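Local coordinates for protein amidohydrolase (Pseudomonas aeruginosa, PDB 2I5G) that probably acts as a metal-dependent dipeptidase of the membrane dipeptidase (M19) family, hydrolysing dipeptides on a TIM-barrel scaffold, at residues Val210-Pro215 with Val279-Ile284; Asp226-Ala231 with Pro291-Thr296. The protein carries 2 engineered substitutions. All coordinates share one frame; numbering follows the deposited sequence.

Contact 1 (Val210-Pro215 with Val279-Ile284); sequences VTMFAP and VNPLGI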
ATOM      1  N   VAL A 210     -23.738  -2.634  15.041  1.00 10.75           N
ATOM      2  CA  VAL A 210     -23.652  -1.350  15.731  1.00 10.86           C
ATOM      3  C   VAL A 210     -22.688  -1.444  16.902  1.00 13.30           C
ATOM      4  O   VAL A 210     -22.739  -2.393  17.682  1.00 12.38           O
ATOM      5  CB  VAL A 210     -25.027  -0.899  16.250  1.00  2.48           C
ATOM      6  CG1 VAL A 210     -24.937   0.503  16.803  1.00  1.15           C
ATOM      7  CG2 VAL A 210     -26.046  -0.959  15.131  1.00  2.07           C
ATOM      8  N   THR A 211     -21.809  -0.451  17.014  1.00 17.98           N
ATOM      9  CA  THR A 211     -20.811  -0.410  18.079  1.00 20.18           C
ATOM     10  C   THR A 211     -21.198   0.567  19.189  1.00 21.96           C
ATOM     11  O   THR A 211     -22.196   1.280  19.080  1.00 21.16           O
ATOM     12  CB  THR A 211     -19.431  -0.002  17.524  1.00 22.96           C
ATOM     13  OG1 THR A 211     -18.437  -0.192  18.538  1.00 24.37           O
ATOM     14  CG2 THR A 211     -19.436   1.466  17.092  1.00 21.46           C
HETATM   15  N   MSE A 212     -20.390   0.604  20.245  1.00 23.34           N
HETATM   16  CA  MSE A 212     -20.646   1.477  21.390  1.00 26.32           C
HETATM   17  C   MSE A 212     -19.426   2.289  21.834  1.00 23.69           C
HETATM   18  O   MSE A 212     -19.369   2.756  22.971  1.00 23.13           O
HETATM   19  CB  MSE A 212     -21.136   0.640  22.569  1.00 71.13           C
HETATM   20  CG  MSE A 212     -20.181  -0.477  22.943  1.00 80.73           C
HETATM   21 SE   MSE A 212     -20.636  -1.357  24.594  1.00 96.39          SE
HETATM   22  CE  MSE A 212     -21.625  -2.846  23.885  1.00 90.88           C
ATOM     23  N   PHE A 213     -18.461   2.469  20.942  1.00 19.52           N
ATOM     24  CA  PHE A 213     -17.262   3.220  21.292  1.00 18.46           C
ATOM     25  C   PHE A 213     -17.575   4.664  21.672  1.00 18.76           C
ATOM     26  O   PHE A 213     -18.059   5.444  20.850  1.00 18.55           O
ATOM     27  CB  PHE A 213     -16.266   3.197  20.142  1.00 22.92           C
ATOM     28  CG  PHE A 213     -14.856   3.385  20.583  1.00 23.27           C
ATOM     29  CD1 PHE A 213     -14.253   2.450  21.418  1.00 24.61           C
ATOM     30  CD2 PHE A 213     -14.128   4.496  20.178  1.00 23.88           C
ATOM     31  CE1 PHE A 213     -12.941   2.620  21.847  1.00 26.48           C
ATOM     32  CE2 PHE A 213     -12.815   4.677  20.600  1.00 25.26           C
ATOM     33  CZ  PHE A 213     -12.218   3.740  21.435  1.00 25.47           C
ATOM     34  N   ALA A 214     -17.275   5.012  22.920  1.00 18.93           N
ATOM     35  CA  ALA A 214     -17.531   6.345  23.462  1.00 18.12           C
ATOM     36  C   ALA A 214     -17.327   7.496  22.477  1.00 18.22           C
ATOM     37  O   ALA A 214     -18.269   8.228  22.163  1.00 18.74           O
ATOM     38  CB  ALA A 214     -16.678   6.567  24.710  1.00 24.36           C
ATOM     39  N   PRO A 215     -16.095   7.667  21.973  1.00 20.51           N
ATOM     40  CA  PRO A 215     -15.764   8.735  21.022  1.00 20.25           C
ATOM     41  C   PRO A 215     -16.792   8.976  19.916  1.00 20.57           C
ATOM     42  O   PRO A 215     -17.047  10.127  19.541  1.00 21.87           O
ATOM     43  CB  PRO A 215     -14.423   8.276  20.456  1.00 34.12           C
ATOM     44  CG  PRO A 215     -13.792   7.612  21.626  1.00 35.32           C
ATOM     45  CD  PRO A 215     -14.930   6.789  22.187  1.00 34.98           C
ATOM     46  N   VAL A 279     -14.360   5.535  27.955  1.00 17.62           N
ATOM     47  CA  VAL A 279     -15.376   5.158  28.919  1.00 16.08           C
ATOM     48  C   VAL A 279     -16.559   4.539  28.194  1.00 16.72           C
ATOM     49  O   VAL A 279     -17.270   5.224  27.456  1.00 17.91           O
ATOM     50  CB  VAL A 279     -15.856   6.391  29.689  1.00 15.11           C
ATOM     51  CG1 VAL A 279     -16.838   5.979  30.770  1.00 13.64           C
ATOM     52  CG2 VAL A 279     -14.658   7.125  30.285  1.00 15.32           C
ATOM     53  N   ASN A 280     -16.774   3.243  28.392  1.00 20.57           N
ATOM     54  CA  ASN A 280     -17.889   2.572  27.737  1.00 19.93           C
ATOM     55  C   ASN A 280     -19.197   3.026  28.372  1.00 19.19           C
ATOM     56  O   ASN A 280     -19.217   3.475  29.521  1.00 18.86           O
ATOM     57  CB  ASN A 280     -17.752   1.053  27.862  1.00 23.96           C
ATOM     58  CG  ASN A 280     -16.421   0.542  27.341  1.00 26.39           C
ATOM     59  OD1 ASN A 280     -15.907   1.028  26.329  1.00 26.87           O
ATOM     60  ND2 ASN A 280     -15.860  -0.451  28.023  1.00 27.28           N
ATOM     61  N   PRO A 281     -20.310   2.927  27.629  1.00 18.19           N
ATOM     62  CA  PRO A 281     -21.603   3.345  28.172  1.00 17.14           C
ATOM     63  C   PRO A 281     -21.885   2.663  29.500  1.00 17.13           C
ATOM     64  O   PRO A 281     -21.564   1.493  29.680  1.00 17.44           O
ATOM     65  CB  PRO A 281     -22.578   2.927  27.083  1.00  6.79           C
ATOM     66  CG  PRO A 281     -21.782   3.132  25.844  1.00  7.05           C
ATOM     67  CD  PRO A 281     -20.449   2.519  26.221  1.00  8.85           C
ATOM     68  N   LEU A 282     -22.477   3.405  30.428  1.00 21.28           N
ATOM     69  CA  LEU A 282     -22.800   2.864  31.741  1.00 20.58           C
ATOM     70  C   LEU A 282     -23.883   1.807  31.599  1.00 20.90           C
ATOM     71  O   LEU A 282     -24.919   2.044  30.984  1.00 22.65           O
ATOM     72  CB  LEU A 282     -23.269   3.984  32.668  1.00  9.98           C
ATOM     73  CG  LEU A 282     -23.764   3.580  34.059  1.00  9.02           C
ATOM     74  CD1 LEU A 282     -22.702   2.790  34.818  1.00  7.59           C
ATOM     75  CD2 LEU A 282     -24.141   4.843  34.817  1.00  9.07           C
ATOM     76  N   GLY A 283     -23.629   0.635  32.167  1.00 11.54           N
ATOM     77  CA  GLY A 283     -24.583  -0.448  32.072  1.00  9.95           C
ATOM     78  C   GLY A 283     -23.984  -1.583  31.262  1.00 10.61           C
ATOM     79  O   GLY A 283     -24.504  -2.704  31.257  1.00 12.02           O
ATOM     80  N   ILE A 284     -22.890  -1.293  30.563  1.00 10.27           N
ATOM     81  CA  ILE A 284     -22.207  -2.307  29.765  1.00  9.58           C
ATOM     82  C   ILE A 284     -20.740  -1.932  29.549  1.00  9.17           C
ATOM     83  O   ILE A 284     -20.274  -1.792  28.422  1.00  8.46           O
ATOM     84  CB  ILE A 284     -22.928  -2.526  28.402  1.00 16.20           C
ATOM     85  CG1 ILE A 284     -22.321  -3.741  27.696  1.00 16.93           C
ATOM     86  CG2 ILE A 284     -22.860  -1.262  27.545  1.00 13.48           C
ATOM     87  CD1 ILE A 284     -23.097  -4.205  26.488  1.00 19.94           C
TER
HETATM   88  O   HOH W   1     -16.372   3.344  24.895  1.00 22.35           O
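A214 meets the V279-I284 segment where the two backbones run closest, its CA lying 5.7 Å from N280 CA. No direct hydrogen bond joins the segments, so they do not pair as strands. Segment 279-284 folds into a type II beta turn from P281 to I284, closed by I284 N to P281 O at 3.2 Å, with G283 at the third position taking a positive phi of 115°. A water bridges the segments instead: it accepts from A214 N at 2.7 Å and donates to N280 OD1 at 2.8 Å, which satisfies a backbone amide and a side-chain oxygen together. Beside this bridge, A214 CB lies against the carbonyl of V279.

Selenomethionine M212 makes the rest of the contact. Its carbonyl O lies off the CD corner of P281, 3.4 Å from that atom. The apolar touches come from its CB, SE and CE, of which CB lies beside CD and CG of the same proline. With chi1 at 56°, CG sits between the backbone N and the carbonyl carbon; the chain then bends at chi3 (96°), and its end crosses I284 at a slant. SE thereby rests on I284 CG2 at 3.7 Å; CE lies by I284 CD1, at a distance too doubtful to interpret.

Around this largely buried packing, V210 ends strand 207-210 and bonds through its backbone to G245 and G247, and L282 reaches S223 and I225 in the same way. The contact joins the loop after strand 207-210 to the loop before helix 291-299, with helix 225-239 alongside, touched by M212 at Y228 and by I284 at I225.

Contact 2 (Asp226-Ala231 with Pro291-Thr296); sequences DDYAEA and PNLTET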
ATOM      1  N   ASP A 226     -28.683   2.723  27.526  1.00 18.35           N
ATOM      2  CA  ASP A 226     -29.847   3.158  26.742  1.00 19.34           C
ATOM      3  C   ASP A 226     -29.481   3.956  25.498  1.00 18.54           C
ATOM      4  O   ASP A 226     -30.147   3.850  24.473  1.00 18.99           O
ATOM      5  CB  ASP A 226     -30.781   4.003  27.605  1.00 36.98           C
ATOM      6  CG  ASP A 226     -31.579   3.174  28.583  1.00 40.50           C
ATOM      7  OD1 ASP A 226     -32.512   2.476  28.137  1.00 41.77           O
ATOM      8  OD2 ASP A 226     -31.269   3.217  29.793  1.00 42.44           O
ATOM      9  N   ASP A 227     -28.436   4.770  25.594  1.00 18.42           N
ATOM     10  CA  ASP A 227     -27.999   5.570  24.457  1.00 18.48           C
ATOM     11  C   ASP A 227     -27.502   4.649  23.354  1.00 17.78           C
ATOM     12  O   ASP A 227     -27.497   5.009  22.179  1.00 18.60           O
ATOM     13  CB  ASP A 227     -26.885   6.528  24.881  1.00 23.12           C
ATOM     14  CG  ASP A 227     -27.386   7.634  25.788  1.00 26.15           C
ATOM     15  OD1 ASP A 227     -28.205   8.458  25.327  1.00 28.24           O
ATOM     16  OD2 ASP A 227     -26.964   7.678  26.962  1.00 27.25           O
ATOM     17  N   TYR A 228     -27.087   3.453  23.748  1.00 13.07           N
ATOM     18  CA  TYR A 228     -26.595   2.456  22.808  1.00 11.92           C
ATOM     19  C   TYR A 228     -27.801   1.842  22.093  1.00 12.01           C
ATOM     20  O   TYR A 228     -27.818   1.734  20.868  1.00 12.00           O
ATOM     21  CB  TYR A 228     -25.796   1.398  23.574  1.00 11.27           C
ATOM     22  CG  TYR A 228     -25.154   0.318  22.737  1.00  9.05           C
ATOM     23  CD1 TYR A 228     -24.653   0.591  21.462  1.00  6.92           C
ATOM     24  CD2 TYR A 228     -24.976  -0.968  23.255  1.00  7.33           C
ATOM     25  CE1 TYR A 228     -23.983  -0.387  20.726  1.00  6.05           C
ATOM     26  CE2 TYR A 228     -24.307  -1.950  22.531  1.00  7.44           C
ATOM     27  CZ  TYR A 228     -23.809  -1.652  21.268  1.00  6.45           C
ATOM     28  OH  TYR A 228     -23.106  -2.611  20.572  1.00  8.07           O
ATOM     29  N   ALA A 229     -28.812   1.452  22.860  1.00 15.09           N
ATOM     30  CA  ALA A 229     -30.019   0.885  22.271  1.00 15.63           C
ATOM     31  C   ALA A 229     -30.603   1.914  21.309  1.00 16.80           C
ATOM     32  O   ALA A 229     -31.113   1.566  20.249  1.00 18.05           O
ATOM     33  CB  ALA A 229     -31.031   0.560  23.356  1.00  6.73           C
ATOM     34  N   GLU A 230     -30.523   3.187  21.685  1.00 17.17           N
ATOM     35  CA  GLU A 230     -31.035   4.266  20.849  1.00 17.78           C
ATOM     36  C   GLU A 230     -30.381   4.224  19.473  1.00 17.17           C
ATOM     37  O   GLU A 230     -31.054   4.306  18.443  1.00 16.81           O
ATOM     38  CB  GLU A 230     -30.753   5.618  21.507  1.00 38.19           C
ATOM     39  CG  GLU A 230     -31.046   6.823  20.625  1.00 40.61           C
ATOM     40  CD  GLU A 230     -30.751   8.150  21.315  1.00 45.36           C
ATOM     41  OE1 GLU A 230     -30.818   9.204  20.640  1.00 44.20           O
ATOM     42  OE2 GLU A 230     -30.455   8.144  22.531  1.00 48.98           O
ATOM     43  N   ALA A 231     -29.059   4.095  19.461  1.00 18.19           N
ATOM     44  CA  ALA A 231     -28.328   4.047  18.205  1.00 16.78           C
ATOM     45  C   ALA A 231     -28.661   2.764  17.449  1.00 16.57           C
ATOM     46  O   ALA A 231     -28.762   2.768  16.226  1.00 17.72           O
ATOM     47  CB  ALA A 231     -26.823   4.144  18.466  1.00  3.29           C
ATOM     48  N   PRO A 291     -25.479  -9.367  28.992  1.00 13.08           N
ATOM     49  CA  PRO A 291     -26.912  -9.575  29.242  1.00 12.72           C
ATOM     50  C   PRO A 291     -27.775  -8.344  29.541  1.00 12.28           C
ATOM     51  O   PRO A 291     -28.997  -8.417  29.455  1.00 13.37           O
ATOM     52  CB  PRO A 291     -26.928 -10.601  30.384  1.00  3.05           C
ATOM     53  CG  PRO A 291     -25.579 -10.471  31.011  1.00  3.45           C
ATOM     54  CD  PRO A 291     -24.668 -10.258  29.839  1.00  2.43           C
ATOM     55  N   ASN A 292     -27.160  -7.216  29.879  1.00 10.31           N
ATOM     56  CA  ASN A 292     -27.935  -6.010  30.159  1.00 11.54           C
ATOM     57  C   ASN A 292     -28.461  -5.400  28.866  1.00 13.99           C
ATOM     58  O   ASN A 292     -29.367  -4.564  28.880  1.00 14.73           O
ATOM     59  CB  ASN A 292     -27.078  -4.970  30.870  1.00  7.45           C
ATOM     60  CG  ASN A 292     -26.556  -5.457  32.191  1.00  6.33           C
ATOM     61  OD1 ASN A 292     -25.789  -4.766  32.857  1.00  7.81           O
ATOM     62  ND2 ASN A 292     -26.964  -6.653  32.583  1.00  7.05           N
ATOM     63  N   LEU A 293     -27.876  -5.820  27.749  1.00 23.52           N
ATOM     64  CA  LEU A 293     -28.270  -5.319  26.444  1.00 23.91           C
ATOM     65  C   LEU A 293     -29.524  -6.039  25.959  1.00 24.61           C
ATOM     66  O   LEU A 293     -30.344  -5.474  25.233  1.00 24.50           O
ATOM     67  CB  LEU A 293     -27.113  -5.504  25.461  1.00 27.30           C
ATOM     68  CG  LEU A 293     -27.234  -4.848  24.085  1.00 28.18           C
ATOM     69  CD1 LEU A 293     -27.748  -3.421  24.215  1.00 25.60           C
ATOM     70  CD2 LEU A 293     -25.874  -4.873  23.414  1.00 28.60           C
ATOM     71  N   THR A 294     -29.672  -7.294  26.364  1.00 20.54           N
ATOM     72  CA  THR A 294     -30.844  -8.073  25.991  1.00 19.26           C
ATOM     73  C   THR A 294     -32.010  -7.533  26.804  1.00 19.36           C
ATOM     74  O   THR A 294     -33.088  -7.270  26.273  1.00 20.44           O
ATOM     75  CB  THR A 294     -30.639  -9.570  26.308  1.00 13.50           C
ATOM     76  OG1 THR A 294     -29.632 -10.102  25.437  1.00 13.43           O
ATOM     77  CG2 THR A 294     -31.932 -10.351  26.111  1.00 14.01           C
ATOM     78  N   GLU A 295     -31.779  -7.361  28.099  1.00 18.85           N
ATOM     79  CA  GLU A 295     -32.799  -6.843  28.997  1.00 18.52           C
ATOM     80  C   GLU A 295     -33.230  -5.438  28.582  1.00 18.35           C
ATOM     81  O   GLU A 295     -34.421  -5.129  28.569  1.00 18.79           O
ATOM     82  CB  GLU A 295     -32.265  -6.828  30.433  1.00 32.94           C
ATOM     83  CG  GLU A 295     -33.120  -6.038  31.418  1.00 37.84           C
ATOM     84  CD  GLU A 295     -32.622  -6.147  32.854  1.00 41.78           C
ATOM     85  OE1 GLU A 295     -31.388  -6.139  33.065  1.00 44.00           O
ATOM     86  OE2 GLU A 295     -33.469  -6.226  33.775  1.00 43.81           O
ATOM     87  N   THR A 296     -32.265  -4.590  28.238  1.00 10.66           N
ATOM     88  CA  THR A 296     -32.571  -3.221  27.833  1.00 10.26           C
ATOM     89  C   THR A 296     -33.414  -3.179  26.566  1.00  9.46           C
ATOM     90  O   THR A 296     -34.567  -2.759  26.599  1.00 10.82           O
ATOM     91  CB  THR A 296     -31.281  -2.388  27.633  1.00 20.50           C
ATOM     92  OG1 THR A 296     -30.646  -2.178  28.902  1.00 19.85           O
ATOM     93  CG2 THR A 296     -31.606  -1.034  27.016  1.00 20.38           C
TER
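Y228 and L293 turn their side chains at each other through similar first torsions: CG stands anti to the backbone N in both, with chi1 of -177° for Y228 and -171° for L293. The two side chains cross at about a right angle, and both methyls of L293 approach the CD2-CE2 bond of Y228 obliquely, CD2 lying 3.4 Å from Y228 CE2 and CD1 3.8 Å from Y228 CD2. The short helical segments carrying them, 226-231 and 291-296, cross at -65° with axes 10.2 Å apart. Few residues touch. One turn along from L293, T296 offers its CG2, which rests 4.0 Å from A229 CB and 3.8 Å from D226 OD1.

T296 OG1 is held within its own helix, donating to N292 O at 2.7 Å, nearly in line with that carbonyl, which also accepts from T296 N; this holds the methyl towards the other helix. Outside the two segments, D226 OD1 forms a salt bridge with R300, and Y228 OH probably hydrogen-bonds to V210 O. With no hydrogen bond between the segments, the helix pair is joined mainly by apolar packing, while its polar groups find their partners within one helix or beyond the pair.

Overall arrangement
Contacts 1 and 2 have centres about 10 Å apart on the same side of the chain's centre, and their segments alternate along the sequence. Y228 connects them: besides the probable bond of its hydroxyl to the first residue of 210-215, its ring borders both L293 of contact 2 and the M212 side chain of contact 1. I225 adds a second link, touching I284, L293 and T296. Since 210-215 follows the C-terminal end of strand 207-210, contact 1 lies towards the end where TIM barrels generally carry their active sites, whereas contact 2 pairs helices packed outside the strands.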